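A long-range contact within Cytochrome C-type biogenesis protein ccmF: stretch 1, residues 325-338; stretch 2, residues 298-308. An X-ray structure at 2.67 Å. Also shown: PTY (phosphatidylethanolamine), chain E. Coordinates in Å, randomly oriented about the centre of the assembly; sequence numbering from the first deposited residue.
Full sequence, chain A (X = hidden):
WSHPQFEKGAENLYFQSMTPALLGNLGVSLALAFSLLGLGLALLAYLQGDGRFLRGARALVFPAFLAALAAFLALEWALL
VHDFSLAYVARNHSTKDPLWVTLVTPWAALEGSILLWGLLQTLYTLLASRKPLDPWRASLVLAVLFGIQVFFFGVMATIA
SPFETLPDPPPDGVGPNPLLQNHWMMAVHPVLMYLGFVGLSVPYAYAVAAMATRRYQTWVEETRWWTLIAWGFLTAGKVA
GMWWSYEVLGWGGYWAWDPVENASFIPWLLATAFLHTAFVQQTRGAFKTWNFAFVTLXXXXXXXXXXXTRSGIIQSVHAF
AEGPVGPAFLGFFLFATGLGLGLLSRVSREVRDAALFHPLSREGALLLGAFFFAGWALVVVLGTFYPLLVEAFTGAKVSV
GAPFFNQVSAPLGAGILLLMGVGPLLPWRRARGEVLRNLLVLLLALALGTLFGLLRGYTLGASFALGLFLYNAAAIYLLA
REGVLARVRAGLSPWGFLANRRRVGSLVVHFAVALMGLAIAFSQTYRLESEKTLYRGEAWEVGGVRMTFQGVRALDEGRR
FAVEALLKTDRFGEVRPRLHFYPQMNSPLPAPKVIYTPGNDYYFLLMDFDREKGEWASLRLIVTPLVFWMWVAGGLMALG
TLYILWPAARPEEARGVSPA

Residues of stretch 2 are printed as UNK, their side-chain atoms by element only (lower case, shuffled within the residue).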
# COMPACT_ATOMS: atom_id res chain seq x y z
N VAL A 325 -13.85 -2.94 18.42
CA VAL A 325 -13.19 -3.79 17.42
C VAL A 325 -11.68 -3.57 17.42
O VAL A 325 -10.89 -4.52 17.29
CB VAL A 325 -13.85 -3.54 16.03
CG1 VAL A 325 -13.80 -2.06 15.65
CG2 VAL A 325 -13.24 -4.40 14.92
N GLY A 326 -11.27 -2.31 17.62
CA GLY A 326 -9.91 -1.92 17.92
C GLY A 326 -9.18 -2.66 19.04
O GLY A 326 -7.99 -2.97 18.89
N PRO A 327 -9.83 -2.91 20.20
CA PRO A 327 -9.26 -3.86 21.17
C PRO A 327 -8.96 -5.25 20.62
O PRO A 327 -7.90 -5.82 20.94
CB PRO A 327 -10.34 -3.91 22.27
CG PRO A 327 -10.92 -2.55 22.26
CD PRO A 327 -10.85 -2.05 20.84
N ALA A 328 -9.84 -5.80 19.77
CA ALA A 328 -9.61 -7.13 19.20
C ALA A 328 -8.45 -7.11 18.22
O ALA A 328 -7.61 -8.03 18.21
CB ALA A 328 -10.88 -7.64 18.51
N PHE A 329 -8.36 -6.06 17.40
CA PHE A 329 -7.25 -5.94 16.46
C PHE A 329 -5.93 -5.67 17.17
O PHE A 329 -4.88 -6.15 16.72
CB PHE A 329 -7.54 -4.86 15.43
CG PHE A 329 -8.25 -5.38 14.21
CD1 PHE A 329 -9.63 -5.45 14.19
CD2 PHE A 329 -7.52 -5.87 13.13
CE1 PHE A 329 -10.29 -5.96 13.07
CE2 PHE A 329 -8.17 -6.38 12.03
CZ PHE A 329 -9.56 -6.42 12.00
N LEU A 330 -5.96 -4.96 18.30
CA LEU A 330 -4.76 -4.75 19.10
C LEU A 330 -4.28 -6.06 19.73
O LEU A 330 -3.07 -6.34 19.72
CB LEU A 330 -5.03 -3.68 20.17
CG LEU A 330 -3.95 -3.25 21.17
CD1 LEU A 330 -3.98 -1.74 21.33
CD2 LEU A 330 -4.19 -3.90 22.53
N GLY A 331 -5.21 -6.86 20.25
CA GLY A 331 -4.86 -8.18 20.76
C GLY A 331 -4.33 -9.13 19.69
O GLY A 331 -3.41 -9.91 19.94
N PHE A 332 -4.89 -9.03 18.48
CA PHE A 332 -4.42 -9.84 17.36
C PHE A 332 -3.00 -9.44 16.93
O PHE A 332 -2.17 -10.31 16.65
CB PHE A 332 -5.39 -9.71 16.18
CG PHE A 332 -5.10 -10.64 15.04
CD1 PHE A 332 -4.76 -11.97 15.26
CD2 PHE A 332 -5.11 -10.17 13.74
CE1 PHE A 332 -4.48 -12.81 14.18
CE2 PHE A 332 -4.82 -11.00 12.66
CZ PHE A 332 -4.51 -12.32 12.88
N PHE A 333 -2.73 -8.13 16.88
CA PHE A 333 -1.40 -7.59 16.55
C PHE A 333 -0.36 -8.03 17.57
O PHE A 333 0.76 -8.43 17.20
CB PHE A 333 -1.48 -6.06 16.48
CG PHE A 333 -0.14 -5.36 16.32
CD1 PHE A 333 0.42 -5.22 15.05
CD2 PHE A 333 0.54 -4.81 17.41
CE1 PHE A 333 1.63 -4.57 14.88
CE2 PHE A 333 1.76 -4.18 17.24
CZ PHE A 333 2.30 -4.05 15.97
N LEU A 334 -0.71 -7.91 18.86
CA LEU A 334 0.15 -8.35 19.95
C LEU A 334 0.44 -9.85 19.86
O LEU A 334 1.59 -10.27 20.05
CB LEU A 334 -0.51 -8.02 21.29
CG LEU A 334 -0.33 -6.61 21.85
CD1 LEU A 334 -1.10 -6.43 23.15
CD2 LEU A 334 1.13 -6.33 22.04
N PHE A 335 -0.58 -10.64 19.51
CA PHE A 335 -0.42 -12.08 19.32
C PHE A 335 0.53 -12.40 18.17
O PHE A 335 1.42 -13.25 18.32
CB PHE A 335 -1.80 -12.71 19.10
CG PHE A 335 -1.78 -14.18 18.79
CD1 PHE A 335 -1.67 -15.11 19.82
CD2 PHE A 335 -1.87 -14.64 17.48
CE1 PHE A 335 -1.65 -16.47 19.55
CE2 PHE A 335 -1.83 -15.99 17.20
CZ PHE A 335 -1.72 -16.90 18.24
N ALA A 336 0.38 -11.70 17.04
CA ALA A 336 1.18 -11.97 15.84
C ALA A 336 2.66 -11.64 16.05
O ALA A 336 3.54 -12.49 15.79
CB ALA A 336 0.61 -11.20 14.65
N THR A 337 2.95 -10.40 16.48
CA THR A 337 4.33 -10.00 16.79
C THR A 337 4.96 -10.85 17.89
O THR A 337 6.13 -11.25 17.77
CB THR A 337 4.42 -8.51 17.17
OG1 THR A 337 3.26 -8.11 17.92
CG2 THR A 337 4.66 -7.62 15.97
N GLY A 338 4.19 -11.17 18.95
CA GLY A 338 4.72 -11.96 20.04
C GLY A 338 5.03 -13.38 19.63
O GLY A 338 6.06 -13.93 20.03
N UNK A 298 6.79 -6.90 9.33
CA UNK A 298 6.08 -6.46 8.13
C UNK A 298 4.65 -6.97 8.08
O UNK A 298 3.73 -6.22 7.70
c UNK A 298 6.83 -6.91 6.88
N UNK A 299 4.42 -8.23 8.49
CA UNK A 299 3.08 -8.80 8.45
C UNK A 299 2.15 -8.16 9.47
O UNK A 299 1.01 -7.80 9.15
c UNK A 299 0.90 -11.10 8.01
c UNK A 299 3.17 -10.31 8.68
c UNK A 299 1.85 -10.94 9.00
c UNK A 299 1.56 -11.38 10.30
c UNK A 299 -0.32 -11.67 8.30
c UNK A 299 -0.61 -12.09 9.57
c UNK A 299 0.32 -11.95 10.58
N UNK A 300 2.60 -8.04 10.73
CA UNK A 300 1.75 -7.40 11.74
C UNK A 300 1.60 -5.89 11.49
O UNK A 300 0.56 -5.30 11.82
c UNK A 300 2.31 -7.66 13.13
N UNK A 301 2.62 -5.27 10.88
CA UNK A 301 2.52 -3.90 10.42
C UNK A 301 1.44 -3.75 9.36
O UNK A 301 0.65 -2.81 9.41
c UNK A 301 3.87 -3.44 9.88
N UNK A 302 1.40 -4.69 8.40
CA UNK A 302 0.38 -4.66 7.36
C UNK A 302 -1.00 -4.92 7.92
O UNK A 302 -1.98 -4.38 7.40
c UNK A 302 -0.25 -5.48 5.08
o UNK A 302 2.03 -5.46 5.77
c UNK A 302 0.70 -5.68 6.25
N UNK A 303 -1.10 -5.71 9.00
CA UNK A 303 -2.36 -5.86 9.74
C UNK A 303 -2.86 -4.52 10.28
O UNK A 303 -3.98 -4.10 9.99
c UNK A 303 -2.20 -6.85 10.90
c UNK A 303 -3.04 -7.33 13.21
c UNK A 303 -4.63 -7.56 11.25
c UNK A 303 -3.41 -6.83 11.84
N UNK A 304 -2.01 -3.85 11.06
CA UNK A 304 -2.43 -2.61 11.70
C UNK A 304 -2.54 -1.45 10.70
O UNK A 304 -3.21 -0.45 10.98
c UNK A 304 -2.11 -1.64 14.13
c UNK A 304 -1.23 -1.87 15.37
c UNK A 304 -1.49 -2.26 12.86
c UNK A 304 -3.52 -2.18 14.40
N UNK A 305 -1.90 -1.57 9.54
CA UNK A 305 -2.10 -0.60 8.47
C UNK A 305 -3.38 -0.84 7.69
O UNK A 305 -3.99 0.11 7.20
N UNK A 306 -3.79 -2.10 7.54
CA UNK A 306 -5.01 -2.37 6.79
C UNK A 306 -6.24 -2.10 7.65
O UNK A 306 -7.30 -1.76 7.12
c UNK A 306 -4.17 -3.97 5.09
o UNK A 306 -4.55 -4.69 7.31
c UNK A 306 -5.05 -3.81 6.30
N UNK A 307 -6.12 -2.26 8.97
CA UNK A 307 -7.21 -1.91 9.87
C UNK A 307 -7.43 -0.40 9.95
O UNK A 307 -8.56 0.04 10.16
c UNK A 307 -7.52 -0.50 14.40
c UNK A 307 -8.89 -0.64 14.57
c UNK A 307 -6.94 -2.53 11.25
c UNK A 307 -9.62 -1.39 13.67
c UNK A 307 -6.90 -1.12 13.32
c UNK A 307 -7.63 -1.85 12.40
c UNK A 307 -8.99 -2.00 12.60
N UNK A 308 -6.39 0.40 9.71
CA UNK A 308 -6.47 1.83 9.96
C UNK A 308 -6.16 2.64 8.71
O UNK A 308 -5.50 3.68 8.78
c UNK A 308 -4.89 2.35 13.50
c UNK A 308 -6.06 2.19 12.53
c UNK A 308 -5.54 2.25 11.10
c UNK A 308 -7.16 3.21 12.79
C1 PTY E . -15.01 -6.78 24.81
C2 PTY E . -17.05 -1.17 28.76
C3 PTY E . -15.91 -1.28 27.75
O4 PTY E . -15.76 -6.89 23.63
C5 PTY E . -13.89 -4.53 24.57
C6 PTY E . -13.68 -6.05 24.60
O7 PTY E . -13.00 -6.52 23.44
C8 PTY E . -11.99 -7.49 23.66
O10 PTY E . -11.83 -7.93 24.75
C11 PTY E . -11.09 -8.00 22.53
C12 PTY E . -10.20 -9.19 22.95
C13 PTY E . -8.93 -9.34 22.09
C14 PTY E . -8.61 -10.79 21.69
C15 PTY E . -7.92 -10.87 20.32
C16 PTY E . -6.96 -12.07 20.18
C17 PTY E . -7.39 -12.98 19.02
C18 PTY E . -6.21 -13.73 18.38
C19 PTY E . -6.73 -14.77 17.38
C20 PTY E . -5.62 -15.76 16.99
C21 PTY E . -6.21 -17.09 16.50
C22 PTY E . -5.40 -18.28 17.03
C23 PTY E . -4.17 -18.54 16.16
C24 PTY E . -3.45 -19.82 16.60
C25 PTY E . -2.34 -20.22 15.62
C26 PTY E . -0.99 -20.21 16.33
C27 PTY E . -0.10 -21.35 15.83
C28 PTY E . 1.35 -21.02 16.16
C29 PTY E . 2.20 -22.29 16.23
C30 PTY E . -16.63 -7.99 23.66
C31 PTY E . -16.09 -9.38 23.33
O30 PTY E . -17.77 -7.85 23.94
C32 PTY E . -15.33 -9.33 22.00
C33 PTY E . -14.55 -10.63 21.75
C34 PTY E . -14.00 -10.63 20.32
C35 PTY E . -13.16 -11.88 20.08
C36 PTY E . -13.17 -12.27 18.60
C37 PTY E . -12.97 -13.78 18.47
C38 PTY E . -11.69 -14.06 17.67
C39 PTY E . -11.35 -15.55 17.70
C40 PTY E . -10.17 -15.79 18.63
C41 PTY E . -9.58 -17.19 18.44
C42 PTY E . -10.24 -18.17 19.41
C43 PTY E . -9.31 -19.36 19.63
C44 PTY E . -9.86 -20.55 18.84
P1 PTY E . -15.23 -3.57 26.68
O11 PTY E . -16.21 -2.25 26.79
O12 PTY E . -13.87 -3.22 27.23
O13 PTY E . -15.82 -4.66 27.53
O14 PTY E . -15.12 -4.12 25.12
N1 PTY E . -16.54 -1.43 30.09

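Position 298 carries a single side-chain carbon, which lies out of reach of stretch 1; one carbon and nothing more is Ala-298. Position 299 has one carbon leading to a six-membered carbon ring with no oxygen, whose far end comes near Ala-336; this is the mark of phenylalanine. In Phe-299 the CA-to-CB bond points sideways, but the ring end comes nearer to stretch 1, its CE2 lying 4.1 Å from Ala-336 CB.

At position 300 the lone carbon, CB, points toward the other helix and lies 3.6 Å from Phe-333 CE1 and 3.7 Å from Thr-337 CG2. This is Ala-300, and its small size accompanies the nearest backbone approach, 5.8 Å between Ala-300 CA and Phe-333 CA. Position 301 again has one carbon, directed away from stretch 1, and is Ala-301; its backbone N nevertheless lies near the edge of the Phe-333 ring.

Position 302 shows a carbon bearing one oxygen and one carbon, the branched pattern of threonine, with no contact across. The hydroxyl of Thr-302 turns back on its own helix, OG1 donating to Ala-298 O at 2.7 Å.

At position 303 four carbons, forked at the second, reach in among the rings of Phe-329, Phe-332 and Phe-333; this is Leu-303. It points toward stretch 1: CD1 is 3.8 Å from Phe-329 CE2, while CD2 is 3.6 Å from Phe-332 CD2 and 3.8 Å from Phe-333 CB. Position 304 has the same forked four carbons, one of them over the face of the Phe-333 ring. In Leu-304 that atom is CD2, 3.7 Å from the ring centroid in a CH-pi contact.

Position 305 has no side-chain atoms and is Gly-305. Position 306, a carbon with one oxygen and one carbon, makes no contact with stretch 1 and is Thr-306.

Position 307 combines one carbon with a six-carbon ring lying against the ring of Phe-329 and close to Gly-326. It is Phe-307; its CZ is 3.7 Å from Gly-326 CA. Position 308, four carbons forked at the second, is Leu-308, on the surface beyond reach of stretch 1.

The two helices run nearly antiparallel, at 171°, with axes 9.2 Å apart at closest approach. No hydrogen bond joins them; apolar packing buries 580 Å² in all. Phe-333 is the knob, seated among Ala-300, Ala-301, Leu-303 and Leu-304. Toward the start of stretch 1, Phe-329 and Phe-307 form an offset stack, their planes 12° apart. Leu-303 touches both the edge of the Phe-329 ring and Phe-333, and so links the stack to the knob.

Stretch 2, residues 298-308: AFAATLLGTFL
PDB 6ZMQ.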